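Side-chain contacts in SusD homolog (Bacteroides thetaiotaomicron VPI-5482, PDB 3IV0), which probably binds glycans at the bacterial outer membrane: residues G203-I206 with A207-H211; F365-A368 with G369-L373. All blocks are in the same frame, centred on the assembly; numbering follows the deposited sequence.

Both contacts are local: contact 1 lies within one helix, contact 2 spans the end of a strand and the first turns of the helix after it, and neither closes a long loop. Reading from the N terminus, contact 1 (203-206 with 207-211) comes first, in the opening turns of helix 202-219; contact 2 (365-368 with 369-373) follows much later, where the chain turns a corner at Phe-365 and strand 362-366 gives way to helix 367-381. They are in series and neither nest nor cross, yet in space their centres are only about 10 Å apart. His-211 and Ala-207 of contact 1 pack on Phe-365 of contact 2, and His-211 also meets Leu-373. Together they join the start of helix 202-219 to the strand-to-helix corner of the later SusD family region.

Contact 1 of 2, residues G203-I206 with A207-H211; sequences GSVI and ALMMH
Ile-206 and Met-210, a selenomethionine, lie side by side one helical turn apart and point the same way. With CG2 anti to the backbone N and CG1 beside it (chi1 -68°), the Ile-206 side chain sends its short branch along the helix, where CG2 lies 3.8 Å from SE of Met-210 in one of the two conformers modelled for that residue. Ile-206 O accepts a bond from Met-210 N at 3.0 Å. Val-205 and Met-209, also a selenomethionine, repeat the pairing on the adjoining side, with CG1 of Val-205 3.9 Å from SE of Met-209. Ala-207 adds a backbone link, its N bonded to Gly-203 O at 3.0 Å in a nearly straight bond (169°), while its small CB rests 3.6 Å from that oxygen. Ala-207 O takes the His-211 N-H and, in the plane of the imidazole, a weak bond from His-211 ND1 at 3.3 Å. This is regular alpha-helical i to i+4 packing, fully buried: helix 174-178 covers Val-205, Ile-206 and Met-209, helix 224-238 covers Ile-206 and both selenomethionines, helix 117-142 packs on Val-205 and Leu-208, and Ser-204 OG bonds to Leu-265 O of strand 264-268.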
ATOM      1  N   GLY A 203     -12.971   8.781  -0.160  1.00 10.18           N
ATOM      2  CA  GLY A 203     -12.294   7.835   0.736  1.00 10.22           C
ATOM      3  C   GLY A 203     -10.863   7.527   0.369  1.00  9.30           C
ATOM      4  O   GLY A 203      -9.993   7.418   1.241  1.00  9.76           O
ATOM      5  N   SER A 204     -10.555   7.458  -0.920  1.00  9.71           N
ATOM      6  CA  SER A 204      -9.188   7.280  -1.376  1.00 10.11           C
ATOM      7  C   SER A 204      -8.303   8.440  -0.857  1.00  9.08           C
ATOM      8  O   SER A 204      -7.181   8.238  -0.337  1.00  9.25           O
ATOM      9  CB  SER A 204      -9.126   7.286  -2.891  1.00  9.99           C
ATOM     10  OG  SER A 204     -10.044   6.401  -3.488  1.00 10.59           O
ATOM     11  N   VAL A 205      -8.810   9.658  -1.051  1.00  9.11           N
ATOM     12  CA  VAL A 205      -8.119  10.858  -0.623  1.00  9.83           C
ATOM     13  C   VAL A 205      -7.892  10.857   0.880  1.00  9.84           C
ATOM     14  O   VAL A 205      -6.778  11.128   1.332  1.00  9.92           O
ATOM     15  CB  VAL A 205      -8.865  12.142  -1.050  1.00  9.44           C
ATOM     16  CG1 VAL A 205      -8.191  13.387  -0.472  1.00 11.08           C
ATOM     17  CG2 VAL A 205      -8.947  12.240  -2.616  1.00 11.82           C
ATOM     18  N   ILE A 206      -8.929  10.532   1.652  1.00  9.20           N
ATOM     19  CA  ILE A 206      -8.785  10.522   3.099  1.00  9.46           C
ATOM     20  C   ILE A 206      -7.728   9.507   3.535  1.00  8.52           C
ATOM     21  O   ILE A 206      -6.870   9.832   4.372  1.00  9.21           O
ATOM     22  CB  ILE A 206     -10.144  10.232   3.768  1.00 10.05           C
ATOM     23  CG1 ILE A 206     -11.111  11.409   3.558  1.00 12.01           C
ATOM     24  CG2 ILE A 206      -9.947   9.968   5.273  1.00 12.01           C
ATOM     25  CD1 ILE A 206     -12.563  11.053   3.840  1.00 14.89           C
ATOM     26  N   ALA A 207      -7.763   8.295   3.017  1.00  8.31           N
ATOM     27  CA  ALA A 207      -6.810   7.271   3.427  1.00  9.48           C
ATOM     28  C   ALA A 207      -5.388   7.697   3.127  1.00  8.33           C
ATOM     29  O   ALA A 207      -4.474   7.556   3.952  1.00  9.36           O
ATOM     30  CB  ALA A 207      -7.115   5.949   2.773  1.00  9.78           C
ATOM     31  N   LEU A 208      -5.146   8.235   1.937  1.00  8.69           N
ATOM     32  CA  LEU A 208      -3.822   8.687   1.565  1.00  9.08           C
ATOM     33  C   LEU A 208      -3.331   9.796   2.503  1.00  7.85           C
ATOM     34  O   LEU A 208      -2.204   9.796   2.969  1.00  8.96           O
ATOM     35  CB  LEU A 208      -3.797   9.158   0.112  1.00 10.23           C
ATOM     36  CG  LEU A 208      -2.468   9.746  -0.362  1.00  8.69           C
ATOM     37  CD1 LEU A 208      -1.273   8.817  -0.102  1.00  9.35           C
ATOM     38  CD2 LEU A 208      -2.532  10.179  -1.824  1.00 11.13           C
HETATM   39  N   MSE A 209      -4.205  10.731   2.825  1.00  9.22           N
HETATM   40  CA  MSE A 209      -3.825  11.806   3.728  1.00  8.38           C
HETATM   41  C   MSE A 209      -3.492  11.312   5.107  1.00  9.00           C
HETATM   42  O   MSE A 209      -2.571  11.823   5.747  1.00  8.74           O
HETATM   43  CB  MSE A 209      -4.917  12.858   3.779  1.00  9.31           C
HETATM   44  CG  MSE A 209      -5.098  13.693   2.477  1.00  9.27           C
HETATM   45 SE   MSE A 209      -6.465  15.030   2.593  0.75 10.56          SE
HETATM   46  CE  MSE A 209      -5.563  16.362   3.772  1.00 15.53           C
HETATM   47  N   MSE A 210      -4.207  10.280   5.567  0.66  8.58           N
HETATM   48  CA  MSE A 210      -3.883   9.706   6.861  0.66  9.50           C
HETATM   49  C   MSE A 210      -2.508   9.073   6.858  0.66  8.71           C
HETATM   50  O   MSE A 210      -1.721   9.284   7.774  0.66  9.20           O
HETATM   51  CB  MSE A 210      -4.927   8.693   7.314  0.66 10.48           C
HETATM   52  CG  MSE A 210      -6.294   9.276   7.432  0.66  9.11           C
HETATM   53 SE   MSE A 210      -7.754   7.998   7.731  0.50 13.70          SE
HETATM   54  CE  MSE A 210      -7.425   7.632   9.440  0.66 22.11           C
ATOM     55  N   HIS A 211      -2.183   8.356   5.781  1.00  8.12           N
ATOM     56  CA  HIS A 211      -0.868   7.754   5.654  1.00  8.60           C
ATOM     57  C   HIS A 211       0.230   8.804   5.591  1.00  8.83           C
ATOM     58  O   HIS A 211       1.264   8.670   6.241  1.00  9.06           O
ATOM     59  CB  HIS A 211      -0.830   6.902   4.398  1.00  8.05           C
ATOM     60  CG  HIS A 211      -1.186   5.497   4.643  1.00  9.26           C
ATOM     61  ND1 HIS A 211      -2.484   5.018   4.689  1.00 12.10           N
ATOM     62  CD2 HIS A 211      -0.373   4.450   4.873  1.00  8.06           C
ATOM     63  CE1 HIS A 211      -2.439   3.716   4.948  1.00  7.56           C
ATOM     64  NE2 HIS A 211      -1.173   3.357   5.057  1.00 14.23           N
TER

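Contact 2 of 2, residues F365-A368 with G369-L373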
ATOM      1  N   PHE A 365      -5.689   0.631  -0.033  1.00  9.50           N
ATOM      2  CA  PHE A 365      -6.249   1.152   1.201  1.00  9.08           C
ATOM      3  C   PHE A 365      -7.623   0.560   1.339  1.00  9.05           C
ATOM      4  O   PHE A 365      -8.419   0.562   0.386  1.00  9.74           O
ATOM      5  CB  PHE A 365      -6.379   2.672   1.162  1.00 10.86           C
ATOM      6  CG  PHE A 365      -5.080   3.419   0.950  1.00 10.50           C
ATOM      7  CD1 PHE A 365      -3.933   3.150   1.705  1.00 10.40           C
ATOM      8  CD2 PHE A 365      -5.034   4.472   0.015  1.00 10.49           C
ATOM      9  CE1 PHE A 365      -2.783   3.857   1.512  1.00 11.52           C
ATOM     10  CE2 PHE A 365      -3.847   5.191  -0.163  1.00 10.35           C
ATOM     11  CZ  PHE A 365      -2.729   4.854   0.570  1.00 10.97           C
ATOM     12  N   ARG A 366      -7.968   0.079   2.527  1.00  9.81           N
ATOM     13  CA  ARG A 366      -9.351  -0.324   2.757  1.00 12.55           C
ATOM     14  C   ARG A 366      -9.854   0.107   4.127  1.00  9.25           C
ATOM     15  O   ARG A 366      -9.084   0.595   4.978  1.00 10.01           O
ATOM     16  CB  ARG A 366      -9.586  -1.799   2.527  1.00 13.29           C
ATOM     17  CG  ARG A 366      -8.860  -2.692   3.462  1.00 11.67           C
ATOM     18  CD  ARG A 366      -9.243  -4.161   3.181  1.00 11.44           C
ATOM     19  NE  ARG A 366      -8.339  -5.081   3.865  1.00 11.50           N
ATOM     20  CZ  ARG A 366      -8.638  -5.751   4.980  1.00 11.83           C
ATOM     21  NH1 ARG A 366      -9.787  -5.617   5.596  1.00 13.90           N
ATOM     22  NH2 ARG A 366      -7.746  -6.578   5.480  1.00 12.55           N
ATOM     23  N   TYR A 367     -11.154  -0.004   4.337  1.00 10.34           N
ATOM     24  CA  TYR A 367     -11.807   0.643   5.465  1.00  9.89           C
ATOM     25  C   TYR A 367     -11.307   0.117   6.805  1.00 10.54           C
ATOM     26  O   TYR A 367     -11.124   0.904   7.724  1.00  9.89           O
ATOM     27  CB  TYR A 367     -13.306   0.517   5.285  1.00 11.42           C
ATOM     28  CG  TYR A 367     -14.175   1.288   6.244  1.00 11.62           C
ATOM     29  CD1 TYR A 367     -13.990   2.643   6.510  1.00 13.05           C
ATOM     30  CD2 TYR A 367     -15.267   0.669   6.824  1.00 12.78           C
ATOM     31  CE1 TYR A 367     -14.841   3.317   7.389  1.00 13.23           C
ATOM     32  CE2 TYR A 367     -16.148   1.352   7.650  1.00 14.44           C
ATOM     33  CZ  TYR A 367     -15.901   2.644   7.951  1.00 12.24           C
ATOM     34  OH  TYR A 367     -16.770   3.315   8.783  1.00 16.05           O
ATOM     35  N   ALA A 368     -11.017  -1.175   6.943  1.00  9.49           N
ATOM     36  CA  ALA A 368     -10.510  -1.670   8.220  1.00 10.38           C
ATOM     37  C   ALA A 368      -9.183  -1.017   8.540  1.00 10.60           C
ATOM     38  O   ALA A 368      -8.905  -0.686   9.701  1.00 10.58           O
ATOM     39  CB  ALA A 368     -10.329  -3.215   8.211  1.00 12.61           C
ATOM     40  N   GLY A 369      -8.322  -0.887   7.531  1.00  9.95           N
ATOM     41  CA  GLY A 369      -7.037  -0.205   7.720  1.00 10.39           C
ATOM     42  C   GLY A 369      -7.203   1.214   8.203  1.00 10.19           C
ATOM     43  O   GLY A 369      -6.514   1.643   9.142  1.00  9.82           O
ATOM     44  N   ALA A 370      -8.078   1.970   7.558  1.00  9.48           N
ATOM     45  CA  ALA A 370      -8.298   3.359   7.898  1.00  9.66           C
ATOM     46  C   ALA A 370      -8.866   3.524   9.298  1.00  9.73           C
ATOM     47  O   ALA A 370      -8.424   4.399  10.024  1.00 10.14           O
ATOM     48  CB  ALA A 370      -9.197   4.011   6.867  1.00 10.11           C
ATOM     49  N   LEU A 371      -9.738   2.616   9.705  1.00  9.81           N
ATOM     50  CA  LEU A 371     -10.255   2.671  11.071  1.00  9.67           C
ATOM     51  C   LEU A 371      -9.125   2.467  12.060  1.00  9.60           C
ATOM     52  O   LEU A 371      -9.121   3.059  13.127  1.00 10.29           O
ATOM     53  CB  LEU A 371     -11.354   1.601  11.274  1.00 10.83           C
ATOM     54  CG  LEU A 371     -12.623   1.818  10.496  1.00 11.77           C
ATOM     55  CD1 LEU A 371     -13.564   0.622  10.718  1.00 14.56           C
ATOM     56  CD2 LEU A 371     -13.301   3.154  10.888  1.00 14.83           C
ATOM     57  N   LEU A 372      -8.190   1.574  11.741  1.00 10.30           N
ATOM     58  CA  LEU A 372      -7.051   1.328  12.634  1.00 10.01           C
ATOM     59  C   LEU A 372      -6.098   2.483  12.660  1.00 10.40           C
ATOM     60  O   LEU A 372      -5.534   2.781  13.702  1.00 10.30           O
ATOM     61  CB  LEU A 372      -6.352   0.018  12.291  1.00  9.96           C
ATOM     62  CG  LEU A 372      -7.187  -1.257  12.533  1.00 10.44           C
ATOM     63  CD1 LEU A 372      -6.538  -2.474  11.879  1.00 12.94           C
ATOM     64  CD2 LEU A 372      -7.474  -1.493  14.030  1.00 12.98           C
ATOM     65  N   LEU A 373      -5.915   3.196  11.553  1.00 10.55           N
ATOM     66  CA  LEU A 373      -5.106   4.419  11.567  1.00 10.35           C
ATOM     67  C   LEU A 373      -5.710   5.498  12.455  1.00 10.15           C
ATOM     68  O   LEU A 373      -5.012   6.206  13.171  1.00 10.63           O
ATOM     69  CB  LEU A 373      -4.922   4.968  10.157  1.00 10.48           C
ATOM     70  CG  LEU A 373      -4.151   4.110   9.140  1.00 10.86           C
ATOM     71  CD1 LEU A 373      -4.009   4.909   7.836  1.00 13.53           C
ATOM     72  CD2 LEU A 373      -2.798   3.652   9.696  1.00 13.06           C
TER
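After the corner at Phe-365, whose ring packs on helix 202-219, Arg-366 O accepts a bond from Ala-370 N at 3.1 Å, the first i to i+4 bond of helix 367-381, so this is a strand-to-helix junction with Arg-366 at the N-cap position. The guanidinium of Arg-366 serves the surroundings, forming salt bridges from NH2 to Glu-426 and from NH1 to Glu-263 and Glu-422; this acidic cluster probably offsets the nearby charge of Arg-398. Tyr-367 carries the side-chain contact. Its ring swings over the next turn because CG is anti to the backbone N (chi1 -172°), and Leu-371 reaches it with both methyls. CD1 stands over one face, 4.2 Å from the Tyr-367 ring centroid and 14° off the normal, a CH-pi contact, while CD2 meets CE1 of Tyr-367 at 3.8 Å. Tyr-367 OH is hydrogen-bonded to Glu-239 and Arg-394, so the hydroxyl is held by two polar partners while Leu-371 packs against the ring's outer half. A serine at Tyr-367 would probably leave Leu-371 without its aromatic cover and Glu-239 and Arg-394 without their shared hydroxyl. Ala-368, which touches Glu-422 and Arg-398, bonds through O to Leu-372 N at 3.1 Å, and Leu-372 CG sits 3.4 Å from that Ala-368 oxygen.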